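Acetylene hydratase Ahy (Pelobacter acetylenicus, PDB 2E7Z) catalyses the non-redox hydration of acetylene to acetaldehyde, using a tungsten bis(molybdopterin guanine dinucleotide) cofactor and a [4Fe-4S] cluster. Local coordinates at residues V145-H150 and K379-M384; H150-F155 and R374-K379. All blocks are in the same frame, centred on the assembly; numbering follows the deposited sequence.

Interaction 1 of 2, residues V145-H150 and K379-M384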
loop_
_atom_site.group_PDB
_atom_site.type_symbol
_atom_site.label_atom_id
_atom_site.label_comp_id
_atom_site.label_asym_id
_atom_site.label_seq_id
_atom_site.Cartn_x
_atom_site.Cartn_y
_atom_site.Cartn_z
ATOM N N VAL A 145 2.327 -10.798 -7.104
ATOM C CA VAL A 145 2.091 -12.199 -6.756
ATOM C C VAL A 145 0.819 -12.717 -7.443
ATOM O O VAL A 145 0.795 -13.821 -7.991
ATOM C CB VAL A 145 2.040 -12.431 -5.245
ATOM C CG1 VAL A 145 1.779 -13.915 -4.952
ATOM C CG2 VAL A 145 3.358 -12.023 -4.579
ATOM N N HIS A 146 -0.241 -11.912 -7.411
ATOM C CA HIS A 146 -1.477 -12.296 -8.113
ATOM C C HIS A 146 -1.224 -12.479 -9.591
ATOM O O HIS A 146 -1.758 -13.388 -10.219
ATOM C CB HIS A 146 -2.554 -11.228 -7.951
ATOM C CG HIS A 146 -3.253 -11.253 -6.634
ATOM N ND1 HIS A 146 -4.612 -11.041 -6.518
ATOM C CD2 HIS A 146 -2.781 -11.393 -5.371
ATOM C CE1 HIS A 146 -4.949 -11.076 -5.242
ATOM N NE2 HIS A 146 -3.854 -11.285 -4.525
ATOM N N ARG A 147 -0.380 -11.632 -10.162
ATOM C CA ARG A 147 -0.124 -11.685 -11.592
ATOM C C ARG A 147 0.633 -12.924 -12.034
ATOM O O ARG A 147 0.298 -13.542 -13.055
ATOM C CB ARG A 147 0.585 -10.435 -12.023
ATOM C CG ARG A 147 -0.397 -9.300 -12.090
ATOM C CD ARG A 147 0.253 -8.109 -12.636
ATOM N NE ARG A 147 0.583 -8.273 -14.049
ATOM C CZ ARG A 147 1.344 -7.434 -14.732
ATOM N NH1 ARG A 147 1.846 -6.336 -14.118
ATOM N NH2 ARG A 147 1.561 -7.681 -16.023
ATOM N N VAL A 148 1.621 -13.340 -11.259
ATOM C CA VAL A 148 2.304 -14.594 -11.627
ATOM C C VAL A 148 1.394 -15.813 -11.453
ATOM O O VAL A 148 1.590 -16.857 -12.108
ATOM C CB VAL A 148 3.644 -14.815 -10.878
ATOM C CG1 VAL A 148 4.572 -13.624 -11.100
ATOM C CG2 VAL A 148 3.438 -15.106 -9.386
ATOM N N THR A 149 0.394 -15.686 -10.580
ATOM C CA THR A 149 -0.499 -16.804 -10.284
ATOM C C THR A 149 -1.671 -16.837 -11.258
ATOM O O THR A 149 -2.014 -17.902 -11.775
ATOM C CB THR A 149 -1.026 -16.752 -8.834
ATOM O OG1 THR A 149 0.063 -16.636 -7.909
ATOM C CG2 THR A 149 -1.824 -18.020 -8.507
ATOM N N HIS A 150 -2.293 -15.676 -11.504
ATOM C CA HIS A 150 -3.485 -15.636 -12.362
ATOM C C HIS A 150 -3.614 -14.352 -13.159
ATOM O O HIS A 150 -4.723 -13.979 -13.558
ATOM C CB HIS A 150 -4.771 -15.915 -11.571
ATOM C CG HIS A 150 -4.858 -15.165 -10.287
ATOM N ND1 HIS A 150 -5.124 -13.812 -10.232
ATOM C CD2 HIS A 150 -4.684 -15.567 -9.007
ATOM C CE1 HIS A 150 -5.125 -13.420 -8.970
ATOM N NE2 HIS A 150 -4.868 -14.468 -8.207
ATOM N N LYS A 379 0.885 -4.536 -23.085
ATOM C CA LYS A 379 2.097 -5.314 -22.849
ATOM C C LYS A 379 2.634 -5.080 -21.445
ATOM O O LYS A 379 3.017 -6.025 -20.749
ATOM C CB LYS A 379 3.169 -4.951 -23.864
ATOM C CG LYS A 379 4.488 -5.662 -23.615
ATOM C CD LYS A 379 5.455 -5.402 -24.745
ATOM C CE LYS A 379 6.819 -5.920 -24.395
ATOM N NZ LYS A 379 7.761 -5.648 -25.502
ATOM N N TYR A 380 2.676 -3.811 -21.034
ATOM C CA TYR A 380 3.131 -3.434 -19.704
ATOM C C TYR A 380 1.911 -3.028 -18.877
ATOM O O TYR A 380 1.548 -1.856 -18.833
ATOM C CB TYR A 380 4.135 -2.272 -19.775
ATOM C CG TYR A 380 5.418 -2.656 -20.460
ATOM C CD1 TYR A 380 6.416 -3.338 -19.770
ATOM C CD2 TYR A 380 5.627 -2.355 -21.810
ATOM C CE1 TYR A 380 7.601 -3.666 -20.369
ATOM C CE2 TYR A 380 6.819 -2.715 -22.441
ATOM C CZ TYR A 380 7.795 -3.375 -21.703
ATOM O OH TYR A 380 9.000 -3.722 -22.241
ATOM N N PHE A 381 1.283 -3.993 -18.218
ATOM C CA PHE A 381 0.036 -3.796 -17.504
ATOM C C PHE A 381 0.466 -3.333 -16.135
ATOM O O PHE A 381 0.963 -4.099 -15.327
ATOM C CB PHE A 381 -0.725 -5.130 -17.470
ATOM C CG PHE A 381 -1.960 -5.146 -16.613
ATOM C CD1 PHE A 381 -2.679 -4.000 -16.305
ATOM C CD2 PHE A 381 -2.449 -6.375 -16.149
ATOM C CE1 PHE A 381 -3.823 -4.076 -15.512
ATOM C CE2 PHE A 381 -3.603 -6.457 -15.373
ATOM C CZ PHE A 381 -4.300 -5.305 -15.060
ATOM N N HIS A 382 0.293 -2.032 -15.887
ATOM C CA HIS A 382 0.674 -1.407 -14.612
ATOM C C HIS A 382 -0.462 -1.698 -13.644
ATOM O O HIS A 382 -1.301 -0.841 -13.383
ATOM C CB HIS A 382 0.870 0.092 -14.805
ATOM C CG HIS A 382 1.378 0.784 -13.587
ATOM N ND1 HIS A 382 0.532 1.368 -12.669
ATOM C CD2 HIS A 382 2.639 0.992 -13.140
ATOM C CE1 HIS A 382 1.262 1.939 -11.720
ATOM N NE2 HIS A 382 2.540 1.712 -11.973
ATOM N N ASN A 383 -0.482 -2.922 -13.119
ATOM C CA ASN A 383 -1.579 -3.360 -12.263
ATOM C C ASN A 383 -1.370 -2.900 -10.826
ATOM O O ASN A 383 -0.510 -3.425 -10.098
ATOM C CB ASN A 383 -1.655 -4.880 -12.403
ATOM C CG ASN A 383 -2.925 -5.521 -11.800
ATOM O OD1 ASN A 383 -2.931 -6.734 -11.607
ATOM N ND2 ASN A 383 -3.973 -4.753 -11.516
ATOM N N MET A 384 -2.170 -1.896 -10.439
ATOM C CA MET A 384 -2.142 -1.222 -9.118
ATOM C C MET A 384 -0.886 -0.366 -8.991
ATOM O O MET A 384 -0.973 0.858 -9.138
ATOM C CB MET A 384 -2.312 -2.226 -7.946
ATOM C CG MET A 384 -3.451 -3.268 -8.124
ATOM S SD MET A 384 -5.071 -2.570 -8.551
ATOM C CE MET A 384 -5.646 -2.110 -6.894
HETATM O O HOH W 1 3.069 -6.474 -18.106
HETATM O O HOH W 2 1.411 -5.461 -10.947
#

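Interaction 2 of 2, residues H150-F155 and R374-K379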
loop_
_atom_site.group_PDB
_atom_site.type_symbol
_atom_site.label_atom_id
_atom_site.label_comp_id
_atom_site.label_asym_id
_atom_site.label_seq_id
_atom_site.Cartn_x
_atom_site.Cartn_y
_atom_site.Cartn_z
ATOM N N HIS A 150 -2.293 -15.676 -11.504
ATOM C CA HIS A 150 -3.485 -15.636 -12.362
ATOM C C HIS A 150 -3.614 -14.352 -13.159
ATOM O O HIS A 150 -4.723 -13.979 -13.558
ATOM C CB HIS A 150 -4.771 -15.915 -11.571
ATOM C CG HIS A 150 -4.858 -15.165 -10.287
ATOM N ND1 HIS A 150 -5.124 -13.812 -10.232
ATOM C CD2 HIS A 150 -4.684 -15.567 -9.007
ATOM C CE1 HIS A 150 -5.125 -13.420 -8.970
ATOM N NE2 HIS A 150 -4.868 -14.468 -8.207
ATOM N N GLY A 151 -2.485 -13.691 -13.403
ATOM C CA GLY A 151 -2.395 -12.668 -14.436
ATOM C C GLY A 151 -2.883 -11.259 -14.125
ATOM O O GLY A 151 -2.684 -10.342 -14.923
ATOM N N SER A 152 -3.543 -11.112 -12.986
ATOM C CA SER A 152 -4.194 -9.858 -12.613
ATOM C C SER A 152 -4.631 -9.935 -11.162
ATOM O O SER A 152 -5.076 -11.002 -10.692
ATOM C CB SER A 152 -5.423 -9.654 -13.499
ATOM O OG SER A 152 -5.982 -8.370 -13.304
ATOM N N TYR A 153 -4.523 -8.805 -10.467
ATOM C CA TYR A 153 -4.913 -8.663 -9.074
ATOM C C TYR A 153 -6.423 -8.835 -8.911
ATOM O O TYR A 153 -7.202 -8.298 -9.708
ATOM C CB TYR A 153 -4.415 -7.300 -8.574
ATOM C CG TYR A 153 -4.785 -6.913 -7.170
ATOM C CD1 TYR A 153 -4.134 -7.468 -6.055
ATOM C CD2 TYR A 153 -5.781 -5.960 -6.946
ATOM C CE1 TYR A 153 -4.489 -7.057 -4.758
ATOM C CE2 TYR A 153 -6.139 -5.558 -5.672
ATOM C CZ TYR A 153 -5.498 -6.096 -4.577
ATOM O OH TYR A 153 -5.872 -5.667 -3.330
ATOM N N SER A 154 -6.838 -9.618 -7.910
ATOM C CA SER A 154 -8.255 -9.932 -7.752
ATOM C C SER A 154 -8.921 -9.040 -6.713
ATOM O O SER A 154 -8.243 -8.418 -5.861
ATOM C CB SER A 154 -8.476 -11.422 -7.429
ATOM O OG SER A 154 -8.099 -11.741 -6.100
ATOM N N PHE A 155 -10.256 -8.995 -6.810
ATOM C CA PHE A 155 -11.113 -8.189 -5.962
ATOM C C PHE A 155 -12.228 -9.052 -5.399
ATOM O O PHE A 155 -12.996 -9.648 -6.159
ATOM C CB PHE A 155 -11.713 -7.027 -6.761
ATOM C CG PHE A 155 -10.672 -6.103 -7.307
ATOM C CD1 PHE A 155 -10.281 -4.985 -6.577
ATOM C CD2 PHE A 155 -10.054 -6.365 -8.525
ATOM C CE1 PHE A 155 -9.278 -4.132 -7.063
ATOM C CE2 PHE A 155 -9.054 -5.527 -9.016
ATOM C CZ PHE A 155 -8.665 -4.413 -8.275
ATOM N N ARG A 374 -1.725 -10.244 -24.721
ATOM C CA ARG A 374 -2.700 -11.180 -25.283
ATOM C C ARG A 374 -4.081 -10.977 -24.664
ATOM O O ARG A 374 -5.094 -10.892 -25.380
ATOM C CB ARG A 374 -2.211 -12.625 -25.085
ATOM C CG ARG A 374 -3.171 -13.704 -25.636
ATOM C CD ARG A 374 -2.693 -15.112 -25.257
ATOM N NE ARG A 374 -2.884 -15.500 -23.849
ATOM C CZ ARG A 374 -4.054 -15.872 -23.322
ATOM N NH1 ARG A 374 -5.148 -15.882 -24.079
ATOM N NH2 ARG A 374 -4.145 -16.236 -22.043
ATOM N N VAL A 375 -4.116 -10.863 -23.336
ATOM C CA VAL A 375 -5.370 -10.878 -22.599
ATOM C C VAL A 375 -5.943 -9.459 -22.431
ATOM O O VAL A 375 -7.164 -9.246 -22.540
ATOM C CB VAL A 375 -5.178 -11.541 -21.208
ATOM C CG1 VAL A 375 -6.429 -11.344 -20.305
ATOM C CG2 VAL A 375 -4.794 -13.032 -21.384
ATOM N N TYR A 376 -5.066 -8.491 -22.156
ATOM C CA TYR A 376 -5.507 -7.126 -21.834
ATOM C C TYR A 376 -5.214 -6.100 -22.926
ATOM O O TYR A 376 -5.686 -4.958 -22.847
ATOM C CB TYR A 376 -4.904 -6.687 -20.485
ATOM C CG TYR A 376 -5.402 -7.524 -19.330
ATOM C CD1 TYR A 376 -6.754 -7.522 -18.969
ATOM C CD2 TYR A 376 -4.531 -8.344 -18.609
ATOM C CE1 TYR A 376 -7.218 -8.322 -17.952
ATOM C CE2 TYR A 376 -4.991 -9.128 -17.566
ATOM C CZ TYR A 376 -6.330 -9.135 -17.253
ATOM O OH TYR A 376 -6.784 -9.930 -16.226
ATOM N N GLY A 377 -4.438 -6.484 -23.934
ATOM C CA GLY A 377 -4.062 -5.558 -24.988
ATOM C C GLY A 377 -3.055 -4.521 -24.522
ATOM O O GLY A 377 -2.867 -3.491 -25.160
ATOM N N VAL A 378 -2.409 -4.809 -23.395
ATOM C CA VAL A 378 -1.434 -3.903 -22.795
ATOM C C VAL A 378 -0.236 -4.747 -22.404
ATOM O O VAL A 378 -0.334 -5.577 -21.504
ATOM C CB VAL A 378 -2.022 -3.175 -21.555
ATOM C CG1 VAL A 378 -0.957 -2.430 -20.832
ATOM C CG2 VAL A 378 -3.107 -2.204 -21.993
ATOM N N LYS A 379 0.885 -4.536 -23.085
ATOM C CA LYS A 379 2.097 -5.314 -22.849
ATOM C C LYS A 379 2.634 -5.080 -21.445
ATOM O O LYS A 379 3.017 -6.025 -20.749
ATOM C CB LYS A 379 3.169 -4.951 -23.864
ATOM C CG LYS A 379 4.488 -5.662 -23.615
ATOM C CD LYS A 379 5.455 -5.402 -24.745
ATOM C CE LYS A 379 6.819 -5.920 -24.395
ATOM N NZ LYS A 379 7.761 -5.648 -25.502
HETATM O O HOH W 3 -5.324 -12.487 -16.149
#

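Interaction 1 of 2, residues V145-H150 and K379-M384
Arg147 carries this contact, reaching from helix 140-150 to Phe381 and Asn383 of the loop 379-384. The Arg147 chain runs extended and then bends at chi3 (69°), which lays the guanidinium beside the loop backbone. Arg147 CD packs on Asn383, 3.6 Å from Asn383 OD1, and that amide oxygen accepts from Tyr153 N. One guanidinium face meets the CB and CD2 side of Phe381; the guanidinium and the Phe381 ring planes are 53° apart. Arg147 NH1 comes within 2.7 Å of Phe381 O, but the angle is poor for a hydrogen bond. Two waters at the guanidinium edge bridge to the loop instead. Arg147 NH2 gives to one of them at 2.8 Å, and this water also accepts from Phe381 N and donates to Lys379 O. The other, weakly bound by Arg147 NH1, donates to Asn383 O. Arg147 NH2 has a further weak bond to Ser372 OG. With the guanidinium gone, as in an alanine in place of Arg147, both waters would probably lose a donor and a gap open beside Phe381 and Asn383. Further along the helix, Thr149 OG1 bonds Val145 O at 2.9 Å, from the face opposite its own backbone N. In the loop, His382 centres an inverse gamma turn, and the Phe381 ring folds back over Asn383 CB. This is a helix-to-loop contact in the molybdopterin oxidoreductase region of a DMSO reductase family enzyme, made by one buried, water-bridged arginine.

Interaction 2 of 2, residues H150-F155 and R374-K379
Tyr376, near the end of helix 369-376, pushes its phenol against Gly151 and Ser152. Tyr376 OH lies 3.1 Å from Ser152 CB. Ser152 OG is 3.4 Å from Tyr376 OH, but the angle is poor and no hydrogen bond forms. Gly151 O sits at the ring edge, near the ring plane, 3.7 Å from Tyr376 CE2. A water joins the two sides, 2.9 Å from Tyr376 OH and donating to His150 O at 3.0 Å. Further out, each hydroxyl has its own partner: Tyr376 OH bonds Tyr544 OH, and Ser152 OG bonds Gly325 O. With CG beside the backbone N (chi1 -64°), the Tyr376 ring is sent toward Gly151 and Ser152, and Val375 CG1 lies 3.6 Å above its centre. The ring also meets that of Phe381, with the planes at about 45°. On the other side, Gly151 leaves helix 140-150 with positive phi and turns the chain toward strand 154-156. A weak bond of 2.8 Å from His150 ND1 to Ser152 O spans this turn. Strand 154-156 pairs with strand 322-324, so the turn is anchored beyond the contact. The chemistry is therefore indirect: the two side-chain hydroxyls touch without bonding each other, and the polar link between the segments runs through water.

Interactions 1 and 2 are neighbours, with centres about 6 Å apart. They share His150 and Lys379. The chain enclosed by interaction 1 contains interaction 2. Helix 140-150 leads through the turn at Gly151 into strand 154-156, while helix 369-376 leads into the loop 379-384. Two probable hydrogen bonds join the contacts: Asn383 OD1 to Tyr153 N at 2.9 Å, and His146 ND1 to Ser154 N at 3.0 Å. The first ties the two chain regions together; the second holds the helix to its own following strand. In interaction 1 the Asn383 side chain is about 12 Å from that of Ile110, a cofactor-binding residue. Interaction 2 is not close to any known site.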